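Local coordinates for protein pectinesterase inhibitor (Actinidia chinensis, PDB 1XG2) that inhibits pectin methylesterase, binding it as a four-helix bundle, and may take part in the regulation of fruit ripening, at residues S7-K12 against L144-L149; Q21-D26 against G38-D43; N3-E8 against K32-L37; I44-A49 against D81-L86; T114-F119 against Q128-D133. One frame throughout, in Å; residues are numbered along the deposited sequence.

Contact 1 of 5, residues S7-K12 against L144-L149; sequences SEICPK and LVISNL
The C-terminal part of helix 4-9 and the 3-10 segment 10-12 meet the C-terminal turns of helix 127-149, with the backbones nearest at Ile9 and Val145, whose CA atoms are 6.2 Å apart. No hydrogen bond crosses, and the contact is made by aliphatic branches. Ile9 has CG1 anti to its carbonyl carbon (chi1 -64°) and an extended chi2, so that each of its outer carbons has a different nearest side chain: CD1 lies 3.7 Å from CG1 of Ile146, CG1 is 3.7 Å from CD1 of Leu149, and CG2 reaches CG1 of Val145 at 4.0 Å, each pair crossing obliquely. The arrangement belongs to the N-terminal extension of the PMEI fold, a short-helix hairpin that packs against one end of the four-helix bundle and is closed on itself by the Cys10-Cys19 disulfide. Val145 spreads its two methyls along the turn after Ile9; CG1 sits 3.7 Å from Ile9 O, and CG2 is 3.7 Å from Lys12 O. Lys12 crosses Val145 at about a right angle, pressing CB between the two methyls. Its chain then runs on extended and bends at chi4 (77°), so that Lys12 NZ donates a hydrogen bond to Glu8 O at 2.7 Å, on a lone pair, tying the ammonium back to the preceding helix. The nearby CD1 of Leu149 lies 3.9 Å from the same Glu8 O.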
# COMPACT_ATOMS: atom_id res chain seq x y z
N SER B 7 -26.05 -18.34 -0.56
CA SER B 7 -26.59 -17.71 0.65
C SER B 7 -25.52 -17.32 1.67
O SER B 7 -25.76 -16.48 2.53
CB SER B 7 -27.64 -18.61 1.32
OG SER B 7 -26.98 -19.70 1.96
N GLU B 8 -24.33 -17.92 1.56
CA GLU B 8 -23.20 -17.51 2.39
C GLU B 8 -22.33 -16.42 1.78
O GLU B 8 -21.58 -15.75 2.50
CB GLU B 8 -22.30 -18.71 2.68
CG GLU B 8 -22.99 -19.82 3.43
CD GLU B 8 -22.01 -20.91 3.82
OE1 GLU B 8 -22.31 -22.08 3.58
OE2 GLU B 8 -20.93 -20.56 4.34
N ILE B 9 -22.40 -16.27 0.46
CA ILE B 9 -21.53 -15.34 -0.25
C ILE B 9 -22.19 -13.99 -0.41
O ILE B 9 -21.70 -12.99 0.10
CB ILE B 9 -21.14 -15.92 -1.63
CG1 ILE B 9 -20.32 -17.19 -1.46
CG2 ILE B 9 -20.31 -14.91 -2.41
CD1 ILE B 9 -20.21 -18.02 -2.75
N CYS B 10 -23.32 -13.95 -1.12
CA CYS B 10 -23.90 -12.68 -1.52
C CYS B 10 -24.23 -11.72 -0.37
O CYS B 10 -23.89 -10.55 -0.46
CB CYS B 10 -25.09 -12.91 -2.47
SG CYS B 10 -24.45 -13.54 -4.04
N PRO B 11 -24.84 -12.19 0.72
CA PRO B 11 -25.11 -11.30 1.87
C PRO B 11 -23.88 -10.64 2.52
O PRO B 11 -24.03 -9.59 3.15
CB PRO B 11 -25.79 -12.22 2.89
CG PRO B 11 -26.31 -13.35 2.09
CD PRO B 11 -25.38 -13.54 0.92
N LYS B 12 -22.70 -11.23 2.37
CA LYS B 12 -21.46 -10.67 2.90
C LYS B 12 -20.78 -9.67 1.97
O LYS B 12 -19.79 -9.05 2.36
CB LYS B 12 -20.47 -11.80 3.23
CG LYS B 12 -20.81 -12.62 4.46
CD LYS B 12 -19.86 -13.82 4.60
CE LYS B 12 -20.33 -14.80 5.66
NZ LYS B 12 -21.46 -15.67 5.20
N LEU B 144 -13.29 -11.71 -2.76
CA LEU B 144 -12.76 -11.59 -1.40
C LEU B 144 -13.58 -12.44 -0.42
O LEU B 144 -13.02 -13.13 0.42
CB LEU B 144 -12.75 -10.13 -0.95
CG LEU B 144 -11.75 -9.22 -1.67
CD1 LEU B 144 -12.01 -7.75 -1.39
CD2 LEU B 144 -10.32 -9.58 -1.24
N VAL B 145 -14.91 -12.41 -0.55
CA VAL B 145 -15.76 -13.16 0.36
C VAL B 145 -15.50 -14.66 0.20
O VAL B 145 -15.37 -15.40 1.19
CB VAL B 145 -17.25 -12.82 0.14
CG1 VAL B 145 -18.17 -13.85 0.85
CG2 VAL B 145 -17.54 -11.43 0.64
N ILE B 146 -15.38 -15.11 -1.03
CA ILE B 146 -15.15 -16.51 -1.29
C ILE B 146 -13.77 -16.89 -0.72
O ILE B 146 -13.63 -17.94 -0.09
CB ILE B 146 -15.29 -16.80 -2.79
CG1 ILE B 146 -16.76 -16.69 -3.22
CG2 ILE B 146 -14.79 -18.19 -3.14
CD1 ILE B 146 -16.95 -16.77 -4.72
N SER B 147 -12.77 -16.03 -0.89
CA SER B 147 -11.42 -16.31 -0.37
C SER B 147 -11.43 -16.50 1.16
O SER B 147 -10.60 -17.25 1.70
CB SER B 147 -10.40 -15.23 -0.76
OG SER B 147 -10.52 -14.05 0.05
N ASN B 148 -12.34 -15.82 1.86
CA ASN B 148 -12.43 -15.96 3.31
C ASN B 148 -13.26 -17.17 3.75
O ASN B 148 -13.06 -17.67 4.84
CB ASN B 148 -12.96 -14.69 3.98
CG ASN B 148 -12.06 -13.47 3.74
OD1 ASN B 148 -10.84 -13.61 3.53
ND2 ASN B 148 -12.64 -12.29 3.75
N LEU B 149 -14.18 -17.63 2.91
CA LEU B 149 -14.97 -18.83 3.19
C LEU B 149 -14.18 -20.12 2.94
O LEU B 149 -14.47 -21.15 3.56
CB LEU B 149 -16.24 -18.85 2.36
CG LEU B 149 -17.30 -17.79 2.65
CD1 LEU B 149 -18.38 -17.87 1.59
CD2 LEU B 149 -17.87 -17.97 4.05

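Contact 2 of 5, residues Q21-D26 against G38-D43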
# COMPACT_ATOMS: atom_id res chain seq x y z
N GLN B 21 -26.91 -11.61 -9.27
CA GLN B 21 -27.01 -11.52 -10.71
C GLN B 21 -25.81 -12.19 -11.38
O GLN B 21 -25.96 -12.95 -12.33
CB GLN B 21 -27.12 -10.05 -11.09
CG GLN B 21 -27.29 -9.72 -12.54
CD GLN B 21 -27.37 -8.20 -12.73
OE1 GLN B 21 -26.65 -7.63 -13.57
NE2 GLN B 21 -28.18 -7.55 -11.90
N ALA B 22 -24.62 -11.96 -10.83
CA ALA B 22 -23.39 -12.51 -11.39
C ALA B 22 -23.33 -14.02 -11.24
O ALA B 22 -23.02 -14.73 -12.20
CB ALA B 22 -22.16 -11.85 -10.74
N LEU B 23 -23.61 -14.53 -10.04
CA LEU B 23 -23.56 -15.96 -9.78
C LEU B 23 -24.68 -16.72 -10.51
O LEU B 23 -24.48 -17.82 -11.00
CB LEU B 23 -23.59 -16.23 -8.26
CG LEU B 23 -22.34 -15.72 -7.50
CD1 LEU B 23 -22.34 -16.07 -5.99
CD2 LEU B 23 -21.07 -16.22 -8.14
N GLU B 24 -25.86 -16.11 -10.62
CA GLU B 24 -26.98 -16.72 -11.34
C GLU B 24 -26.76 -16.72 -12.86
O GLU B 24 -27.49 -17.41 -13.58
CB GLU B 24 -28.30 -16.01 -11.01
CG GLU B 24 -29.05 -16.58 -9.81
CD GLU B 24 -30.40 -15.90 -9.59
OE1 GLU B 24 -30.62 -14.80 -10.17
OE2 GLU B 24 -31.22 -16.45 -8.82
N SER B 25 -25.78 -15.96 -13.35
CA SER B 25 -25.48 -15.94 -14.79
C SER B 25 -24.70 -17.20 -15.23
O SER B 25 -24.49 -17.41 -16.42
CB SER B 25 -24.73 -14.66 -15.18
OG SER B 25 -23.37 -14.72 -14.79
N ASP B 26 -24.27 -18.01 -14.26
CA ASP B 26 -23.64 -19.31 -14.52
C ASP B 26 -24.71 -20.40 -14.74
O ASP B 26 -25.39 -20.77 -13.80
CB ASP B 26 -22.76 -19.69 -13.32
CG ASP B 26 -21.92 -20.94 -13.56
OD1 ASP B 26 -22.12 -21.63 -14.58
OD2 ASP B 26 -21.02 -21.31 -12.77
N GLY B 38 -15.49 -19.33 -7.00
CA GLY B 38 -14.33 -18.46 -6.98
C GLY B 38 -13.73 -18.18 -8.35
O GLY B 38 -13.52 -17.03 -8.71
N GLN B 39 -13.48 -19.23 -9.12
CA GLN B 39 -12.90 -19.07 -10.45
C GLN B 39 -13.85 -18.30 -11.36
O GLN B 39 -13.42 -17.46 -12.15
CB GLN B 39 -12.55 -20.41 -11.09
CG GLN B 39 -11.42 -21.20 -10.39
CD GLN B 39 -10.02 -20.59 -10.54
OE1 GLN B 39 -9.88 -19.49 -11.10
NE2 GLN B 39 -9.01 -21.26 -10.04
N PHE B 40 -15.14 -18.56 -11.21
CA PHE B 40 -16.14 -17.89 -12.04
C PHE B 40 -16.14 -16.40 -11.71
O PHE B 40 -16.17 -15.55 -12.61
CB PHE B 40 -17.52 -18.49 -11.78
CG PHE B 40 -18.60 -17.91 -12.62
CD1 PHE B 40 -18.76 -18.33 -13.93
CD2 PHE B 40 -19.43 -16.92 -12.12
CE1 PHE B 40 -19.76 -17.78 -14.74
CE2 PHE B 40 -20.42 -16.36 -12.93
CZ PHE B 40 -20.59 -16.80 -14.23
N SER B 41 -16.08 -16.12 -10.42
CA SER B 41 -16.15 -14.75 -9.94
C SER B 41 -14.88 -13.97 -10.30
O SER B 41 -14.92 -12.81 -10.67
CB SER B 41 -16.31 -14.79 -8.42
OG SER B 41 -17.78 -15.17 -8.17
N ILE B 42 -13.71 -14.62 -10.32
CA ILE B 42 -12.50 -13.93 -10.78
C ILE B 42 -12.65 -13.60 -12.26
O ILE B 42 -12.32 -12.50 -12.68
CB ILE B 42 -11.22 -14.77 -10.53
CG1 ILE B 42 -10.97 -14.99 -9.04
CG2 ILE B 42 -9.98 -14.09 -11.13
CD1 ILE B 42 -9.99 -16.13 -8.75
N ASP B 43 -13.15 -14.54 -13.05
CA ASP B 43 -13.33 -14.34 -14.49
C ASP B 43 -14.22 -13.14 -14.76
O ASP B 43 -13.90 -12.33 -15.62
CB ASP B 43 -13.95 -15.58 -15.14
CG ASP B 43 -12.98 -16.74 -15.27
OD1 ASP B 43 -11.77 -16.62 -14.92
OD2 ASP B 43 -13.36 -17.85 -15.71
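Helix 16-24, toward its C-terminal side, and the residues that follow lie beside the second and third turns of helix 34-60, and the closest CA atoms, those of Leu23 and Ser41, are 7.5 Å apart. That separation is bridged mainly by Phe40, whose ring is carried across by CG anti to the backbone N (chi1 -177°). Asp26 lies over one face of the ring: its CB stands 3.9 Å from the centroid of the Phe40 ring, 20° off the normal, a CH-pi contact. The two side chains slide past each other in opposite directions, and the Asp26 carboxylate stacks on the ring with the planes 14° apart. Here the N-terminal helical hairpin of the inhibitor is fastened to the side of the four-helix bundle by an aromatic residue of the bundle's first long helix. At the rim of the same ring, CE2 of Phe40 is 3.2 Å from Ala22 O, and Ser25 OG lies in plane, 3.5 Å from Phe40 CZ. Ser25 OG donates a hydrogen bond to Ala22 O at 2.6 Å, on a lone pair, so the hydroxyl is folded back onto its own helix; Ser25 N donates to the same oxygen. Leu23 CD2 leans on Ser41 OG at 3.5 Å, a hydroxyl hydrogen-bonded to Leu37 O. The carboxylate of Asp26 is held by a salt bridge from OD2 to Lys32 NZ and a hydrogen bond from Arg28 N to OD1.

Contact 3 of 5, residues N3-E8 against K32-L37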
# COMPACT_ATOMS: atom_id res chain seq x y z
N ASN B 3 -27.94 -23.11 -5.17
CA ASN B 3 -26.67 -23.38 -4.51
C ASN B 3 -26.67 -22.72 -3.13
O ASN B 3 -26.75 -21.49 -3.03
CB ASN B 3 -25.50 -22.86 -5.37
CG ASN B 3 -24.17 -23.52 -5.03
OD1 ASN B 3 -23.85 -23.75 -3.85
ND2 ASN B 3 -23.40 -23.83 -6.05
N HIS B 4 -26.64 -23.54 -2.07
CA HIS B 4 -26.65 -23.02 -0.70
C HIS B 4 -25.46 -22.11 -0.43
O HIS B 4 -25.53 -21.23 0.44
CB HIS B 4 -26.70 -24.16 0.35
CG HIS B 4 -25.40 -24.89 0.54
ND1 HIS B 4 -24.80 -25.61 -0.47
CD2 HIS B 4 -24.61 -25.03 1.63
CE1 HIS B 4 -23.68 -26.14 -0.00
NE2 HIS B 4 -23.55 -25.81 1.27
N LEU B 5 -24.37 -22.31 -1.18
CA LEU B 5 -23.18 -21.47 -1.01
C LEU B 5 -23.47 -20.00 -1.33
O LEU B 5 -22.88 -19.12 -0.73
CB LEU B 5 -22.02 -21.99 -1.86
CG LEU B 5 -21.48 -23.37 -1.47
CD1 LEU B 5 -20.40 -23.83 -2.45
CD2 LEU B 5 -20.95 -23.35 -0.03
N ILE B 6 -24.38 -19.75 -2.28
CA ILE B 6 -24.77 -18.38 -2.63
C ILE B 6 -25.33 -17.64 -1.44
O ILE B 6 -25.09 -16.46 -1.30
CB ILE B 6 -25.78 -18.37 -3.81
CG1 ILE B 6 -25.04 -18.71 -5.11
CG2 ILE B 6 -26.47 -17.00 -3.96
CD1 ILE B 6 -25.96 -19.15 -6.24
N SER B 7 -26.05 -18.34 -0.56
CA SER B 7 -26.59 -17.71 0.65
C SER B 7 -25.52 -17.32 1.67
O SER B 7 -25.76 -16.48 2.53
CB SER B 7 -27.64 -18.61 1.32
OG SER B 7 -26.98 -19.70 1.96
N GLU B 8 -24.33 -17.92 1.56
CA GLU B 8 -23.20 -17.51 2.39
C GLU B 8 -22.33 -16.42 1.78
O GLU B 8 -21.58 -15.75 2.50
CB GLU B 8 -22.30 -18.71 2.68
CG GLU B 8 -22.99 -19.82 3.43
CD GLU B 8 -22.01 -20.91 3.82
OE1 GLU B 8 -22.31 -22.08 3.58
OE2 GLU B 8 -20.93 -20.56 4.34
N LYS B 32 -21.37 -26.15 -8.78
CA LYS B 32 -20.11 -25.50 -8.38
C LYS B 32 -19.87 -25.56 -6.87
O LYS B 32 -20.76 -25.27 -6.08
CB LYS B 32 -20.09 -24.02 -8.81
CG LYS B 32 -20.26 -23.79 -10.30
CD LYS B 32 -19.03 -24.19 -11.10
CE LYS B 32 -19.28 -24.08 -12.60
NZ LYS B 32 -18.90 -22.76 -13.15
N ASP B 33 -18.65 -25.89 -6.47
CA ASP B 33 -18.26 -25.76 -5.07
C ASP B 33 -17.65 -24.37 -4.86
O ASP B 33 -17.64 -23.55 -5.78
CB ASP B 33 -17.31 -26.90 -4.64
CG ASP B 33 -16.06 -27.02 -5.50
OD1 ASP B 33 -15.81 -26.13 -6.33
OD2 ASP B 33 -15.26 -27.98 -5.39
N LEU B 34 -17.15 -24.08 -3.66
CA LEU B 34 -16.60 -22.76 -3.38
C LEU B 34 -15.50 -22.40 -4.38
O LEU B 34 -15.46 -21.29 -4.87
CB LEU B 34 -16.06 -22.64 -1.95
CG LEU B 34 -17.02 -22.13 -0.88
CD1 LEU B 34 -16.34 -22.11 0.50
CD2 LEU B 34 -17.59 -20.75 -1.23
N LYS B 35 -14.61 -23.35 -4.68
CA LYS B 35 -13.53 -23.07 -5.63
C LYS B 35 -14.07 -22.72 -7.00
O LYS B 35 -13.58 -21.81 -7.65
CB LYS B 35 -12.57 -24.27 -5.76
CG LYS B 35 -11.50 -24.31 -4.70
CD LYS B 35 -10.39 -25.33 -5.05
CE LYS B 35 -9.06 -25.01 -4.33
NZ LYS B 35 -7.87 -25.36 -5.16
N GLY B 36 -15.05 -23.48 -7.46
CA GLY B 36 -15.69 -23.21 -8.73
C GLY B 36 -16.36 -21.84 -8.80
O GLY B 36 -16.22 -21.16 -9.80
N LEU B 37 -17.06 -21.45 -7.74
CA LEU B 37 -17.69 -20.13 -7.69
C LEU B 37 -16.60 -19.06 -7.70
O LEU B 37 -16.74 -18.06 -8.38
CB LEU B 37 -18.59 -19.99 -6.46
CG LEU B 37 -19.78 -20.94 -6.45
CD1 LEU B 37 -20.48 -20.90 -5.11
CD2 LEU B 37 -20.75 -20.61 -7.58
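Asn3 ND2 is the best-held polar atom here, gripped by two acceptors, Lys32 O and Ser29 O. It donates to Lys32 O at 3.0 Å, nearly straight at 165°, with the acceptor in the amide plane and the donor on a lone pair of the carbonyl. The other end of the amide has one bond: OD1 of Asn3 accepts from Leu5 N at 3.1 Å, making Asn3 the N-cap of helix 4-9. One residue thus starts the first short helix of the N-terminal hairpin and fastens it to the loop residues that lead into helix 34-60, at the extremity of the four-helix bundle. Helix 34-60 has a cap of its own: Asp33, at its N-cap position, accepts through OD1 from Gly36 N at 3.0 Å. With CG anti to the backbone N (chi1 -159°), the Asn3 amide is turned toward Lys32, and bonds on both of its heteroatoms fix its flip. The side chain of Lys32 leads away from the contact to Asp26. Beside the polar link Leu5 supplies the packing, with CG anti to the carbonyl carbon. Its CB touches CD1 of Leu37 at 3.8 Å, and Leu37 in turn meets Ile9 and Ile146. The CD1 branch of Leu5 reaches over the beginning of helix 34-60, where it approaches Leu34 CG at 4.1 Å and comes closest to the backbone, with CD1 of Leu5 3.5 Å from Leu34 N.

Contact 4 of 5, residues I44-A49 against D81-L86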
# COMPACT_ATOMS: atom_id res chain seq x y z
N ILE B 44 -15.31 -13.02 -14.01
CA ILE B 44 -16.24 -11.91 -14.13
C ILE B 44 -15.56 -10.59 -13.80
O ILE B 44 -15.72 -9.60 -14.52
CB ILE B 44 -17.46 -12.12 -13.20
CG1 ILE B 44 -18.32 -13.30 -13.68
CG2 ILE B 44 -18.30 -10.88 -13.13
CD1 ILE B 44 -19.14 -13.01 -14.90
N ALA B 45 -14.81 -10.57 -12.69
CA ALA B 45 -14.13 -9.37 -12.27
C ALA B 45 -13.07 -8.93 -13.27
O ALA B 45 -12.97 -7.75 -13.60
CB ALA B 45 -13.52 -9.55 -10.90
N GLN B 46 -12.27 -9.88 -13.77
CA GLN B 46 -11.24 -9.55 -14.75
C GLN B 46 -11.81 -9.02 -16.07
O GLN B 46 -11.26 -8.08 -16.66
CB GLN B 46 -10.33 -10.75 -15.05
CG GLN B 46 -9.01 -10.29 -15.70
CD GLN B 46 -8.05 -11.41 -15.99
OE1 GLN B 46 -6.83 -11.26 -15.78
NE2 GLN B 46 -8.56 -12.53 -16.48
N ALA B 47 -12.90 -9.62 -16.53
CA ALA B 47 -13.57 -9.16 -17.75
C ALA B 47 -14.08 -7.72 -17.61
O ALA B 47 -14.03 -6.93 -18.57
CB ALA B 47 -14.72 -10.12 -18.11
N SER B 48 -14.59 -7.38 -16.43
CA SER B 48 -15.04 -6.02 -16.16
C SER B 48 -13.86 -5.05 -16.19
O SER B 48 -13.93 -4.00 -16.82
CB SER B 48 -15.75 -5.95 -14.80
OG SER B 48 -16.23 -4.64 -14.56
N ALA B 49 -12.77 -5.42 -15.50
CA ALA B 49 -11.57 -4.59 -15.50
C ALA B 49 -11.07 -4.37 -16.92
O ALA B 49 -10.63 -3.28 -17.26
CB ALA B 49 -10.47 -5.23 -14.63
N ASP B 81 -2.76 -2.96 -13.54
CA ASP B 81 -2.29 -3.73 -12.39
C ASP B 81 -3.40 -4.65 -11.86
O ASP B 81 -3.14 -5.80 -11.54
CB ASP B 81 -1.78 -2.79 -11.29
CG ASP B 81 -0.46 -2.11 -11.65
OD1 ASP B 81 0.22 -2.59 -12.59
OD2 ASP B 81 -0.03 -1.08 -11.06
N ALA B 82 -4.63 -4.13 -11.79
CA ALA B 82 -5.78 -4.94 -11.35
C ALA B 82 -5.99 -6.16 -12.23
O ALA B 82 -6.25 -7.26 -11.73
CB ALA B 82 -7.04 -4.09 -11.31
N ILE B 83 -5.86 -5.98 -13.55
CA ILE B 83 -6.02 -7.09 -14.50
C ILE B 83 -4.95 -8.15 -14.24
O ILE B 83 -5.24 -9.34 -14.18
CB ILE B 83 -5.97 -6.58 -15.96
CG1 ILE B 83 -7.26 -5.80 -16.27
CG2 ILE B 83 -5.74 -7.75 -16.95
CD1 ILE B 83 -7.15 -4.84 -17.45
N ASP B 84 -3.71 -7.68 -14.05
CA ASP B 84 -2.59 -8.57 -13.76
C ASP B 84 -2.81 -9.34 -12.46
O ASP B 84 -2.55 -10.55 -12.39
CB ASP B 84 -1.29 -7.76 -13.67
CG ASP B 84 -0.64 -7.50 -15.01
OD1 ASP B 84 -1.08 -8.11 -16.03
OD2 ASP B 84 0.30 -6.68 -15.13
N SER B 85 -3.30 -8.66 -11.44
CA SER B 85 -3.49 -9.25 -10.13
C SER B 85 -4.61 -10.28 -10.15
O SER B 85 -4.51 -11.32 -9.50
CB SER B 85 -3.75 -8.19 -9.05
OG SER B 85 -2.54 -7.50 -8.75
N LEU B 86 -5.68 -10.01 -10.90
CA LEU B 86 -6.77 -10.97 -11.00
C LEU B 86 -6.32 -12.21 -11.79
O LEU B 86 -6.74 -13.34 -11.48
CB LEU B 86 -7.99 -10.32 -11.64
CG LEU B 86 -8.73 -9.33 -10.74
CD1 LEU B 86 -9.76 -8.55 -11.51
CD2 LEU B 86 -9.39 -9.99 -9.52
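Gln46 and Leu86 slide past each other in opposite directions, while Gln46 crosses Ile83 at about a right angle; these two orientations organise the contact. Gln46 has CG anti to its backbone N (chi1 -162°) and an extended chain, so its methylene groups lie beside Leu86, with CB of Gln46 4.2 Å from CB of Leu86, and the end of its chain lies near Ile83. Leu86, with CG anti to the carbonyl carbon, pushes CD1 against the opposing backbone, 3.6 Å from Gln46 N and 3.9 Å from CB of Ala45. The helices run antiparallel at 159°, their short axes 9.3 Å apart, as neighbouring members of the inhibitor's four-helix bundle. The small Ala45 and Ala49, one turn apart, both direct CB toward helix 66-95, consistent with the close approach of the Gln46 and Ile83 CA atoms. Ile83 meets the second alanine, its CG1 3.6 Å from CB of Ala49, and its CD1 lies 3.8 Å from Ala49 O. Behind this interface, Ala45 also rests on Leu139 of helix 127-149 and Leu86 on Ala108 of helix 98-118, whereas Asp84 hydrogen-bonds through OD2 to Ser50 of the pectinesterase chain.

Contact 5 of 5, residues T114-F119 against Q128-D133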
# COMPACT_ATOMS: atom_id res chain seq x y z
N THR B 114 -8.40 3.54 -6.31
CA THR B 114 -7.34 4.52 -6.55
C THR B 114 -7.74 5.44 -7.70
O THR B 114 -7.45 6.63 -7.68
CB THR B 114 -6.04 3.80 -6.86
OG1 THR B 114 -5.65 3.00 -5.73
CG2 THR B 114 -4.91 4.80 -7.04
N CYS B 115 -8.40 4.89 -8.71
CA CYS B 115 -8.98 5.71 -9.77
C CYS B 115 -9.94 6.72 -9.14
O CYS B 115 -9.82 7.93 -9.38
CB CYS B 115 -9.69 4.85 -10.80
SG CYS B 115 -10.37 5.79 -12.18
N GLU B 116 -10.85 6.22 -8.29
CA GLU B 116 -11.83 7.06 -7.58
C GLU B 116 -11.17 8.16 -6.77
O GLU B 116 -11.58 9.33 -6.84
CB GLU B 116 -12.67 6.20 -6.62
CG GLU B 116 -13.72 5.34 -7.29
CD GLU B 116 -14.84 6.15 -7.92
OE1 GLU B 116 -15.01 6.07 -9.14
OE2 GLU B 116 -15.53 6.87 -7.19
N ASP B 117 -10.16 7.79 -5.98
CA ASP B 117 -9.43 8.75 -5.15
C ASP B 117 -8.70 9.82 -5.98
O ASP B 117 -8.47 10.91 -5.48
CB ASP B 117 -8.36 8.06 -4.32
CG ASP B 117 -8.92 7.12 -3.26
OD1 ASP B 117 -10.08 7.24 -2.84
OD2 ASP B 117 -8.21 6.23 -2.79
N SER B 118 -8.33 9.50 -7.22
CA SER B 118 -7.60 10.44 -8.08
C SER B 118 -8.49 11.56 -8.63
O SER B 118 -7.98 12.55 -9.17
CB SER B 118 -6.95 9.70 -9.25
OG SER B 118 -6.02 8.73 -8.79
N PHE B 119 -9.80 11.39 -8.52
CA PHE B 119 -10.76 12.39 -9.01
C PHE B 119 -11.34 13.20 -7.86
O PHE B 119 -12.55 13.37 -7.75
CB PHE B 119 -11.86 11.71 -9.82
CG PHE B 119 -11.49 11.46 -11.24
CD1 PHE B 119 -11.63 12.46 -12.19
CD2 PHE B 119 -10.99 10.22 -11.65
CE1 PHE B 119 -11.30 12.24 -13.52
CE2 PHE B 119 -10.65 10.00 -12.97
CZ PHE B 119 -10.81 11.02 -13.91
N GLN B 128 -19.76 7.45 -16.17
CA GLN B 128 -19.45 6.13 -16.75
C GLN B 128 -18.30 5.44 -16.01
O GLN B 128 -18.33 4.23 -15.76
CB GLN B 128 -19.05 6.28 -18.22
CG GLN B 128 -18.89 4.96 -18.95
CD GLN B 128 -18.49 5.06 -20.42
OE1 GLN B 128 -18.72 4.11 -21.16
NE2 GLN B 128 -17.86 6.16 -20.82
N LEU B 129 -17.26 6.21 -15.70
CA LEU B 129 -16.09 5.67 -15.02
C LEU B 129 -16.38 5.45 -13.54
O LEU B 129 -15.95 4.45 -12.96
CB LEU B 129 -14.90 6.60 -15.23
CG LEU B 129 -13.56 6.16 -14.63
CD1 LEU B 129 -13.18 4.79 -15.12
CD2 LEU B 129 -12.50 7.20 -15.01
N HIS B 130 -17.08 6.38 -12.91
CA HIS B 130 -17.48 6.20 -11.52
C HIS B 130 -18.24 4.87 -11.37
O HIS B 130 -17.94 4.07 -10.49
CB HIS B 130 -18.30 7.40 -11.01
CG HIS B 130 -18.88 7.20 -9.64
ND1 HIS B 130 -18.11 6.81 -8.56
CD2 HIS B 130 -20.14 7.32 -9.18
CE1 HIS B 130 -18.88 6.71 -7.49
NE2 HIS B 130 -20.12 7.01 -7.84
N GLN B 131 -19.17 4.59 -12.28
CA GLN B 131 -19.95 3.35 -12.19
C GLN B 131 -19.10 2.12 -12.43
O GLN B 131 -19.28 1.09 -11.75
CB GLN B 131 -21.15 3.37 -13.15
CG GLN B 131 -22.26 4.35 -12.73
CD GLN B 131 -22.90 3.99 -11.40
OE1 GLN B 131 -23.44 2.89 -11.24
NE2 GLN B 131 -22.83 4.90 -10.44
N ALA B 132 -18.16 2.22 -13.36
CA ALA B 132 -17.27 1.11 -13.70
C ALA B 132 -16.33 0.77 -12.53
O ALA B 132 -16.07 -0.40 -12.29
CB ALA B 132 -16.47 1.42 -14.99
N ASP B 133 -15.84 1.79 -11.81
CA ASP B 133 -15.03 1.59 -10.59
C ASP B 133 -15.84 0.85 -9.52
O ASP B 133 -15.36 -0.11 -8.92
CB ASP B 133 -14.57 2.93 -9.99
CG ASP B 133 -13.54 3.67 -10.85
OD1 ASP B 133 -12.87 3.04 -11.70
OD2 ASP B 133 -13.33 4.90 -10.73
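The carboxylate of Glu116 receives ND1 of His130, which donates to OE2 at 2.9 Å and, weakly, to OE1. The imidazole presents its edge, for the carboxylate carbon lies in the ring plane, but the ring and carboxylate planes are 36° apart and ND1 meets OE2 from above the carboxylate plane. Glu116 reaches this position through a bend at chi2. Its OE1 also lies 2.6 Å from OD2 of Asp133, the two carboxylates turned 78° to each other, so close that one of the acids probably holds a proton. Asp133 OD1 has its own partner in Tyr79 OH. These groups join the last two long helices of the four-helix bundle, antiparallel at 146°, near the loop that connects them. Next to Asp133 lies Cys115, disulfide-bonded to Cys75 of helix 66-95, with SG 3.4 Å from Asp133 OD2. Leu129 packs on this sulfur, its CD2 3.8 Å from SG of Cys115. The same methyl touches Phe119 CE2 at 3.9 Å, the two side chains crossing at about a right angle, and Ile125 of the connecting loop covers Glu116, His130 and Phe119. On another side of helix 98-118, Asp117 forms a salt bridge with Lys224 of the pectinesterase chain.

Contacts 1, 2 and 3 touch one another and together fix the N-terminal hairpin to one end of the bundle; contact 5 lies on the far side of the chain's centre, about 24 Å from contact 1 between centres, although both use helix 127-149. Contact 4 is the most central, about 6 Å from the chain's centre, and is largely aliphatic. Helix 34-60 serves contacts 3, 2 and 4 in that order along its length. Contacts 2, 4 and 5 are buried, contacts 1 and 3 only partly. Chemistry follows place: aliphatic branches in contact 1, a ring under a carboxylate in contact 2, helix caps in contact 3, clustered acids beside a disulfide in contact 5. The Asp26-Lys32 salt bridge ties contact 2 to contact 3.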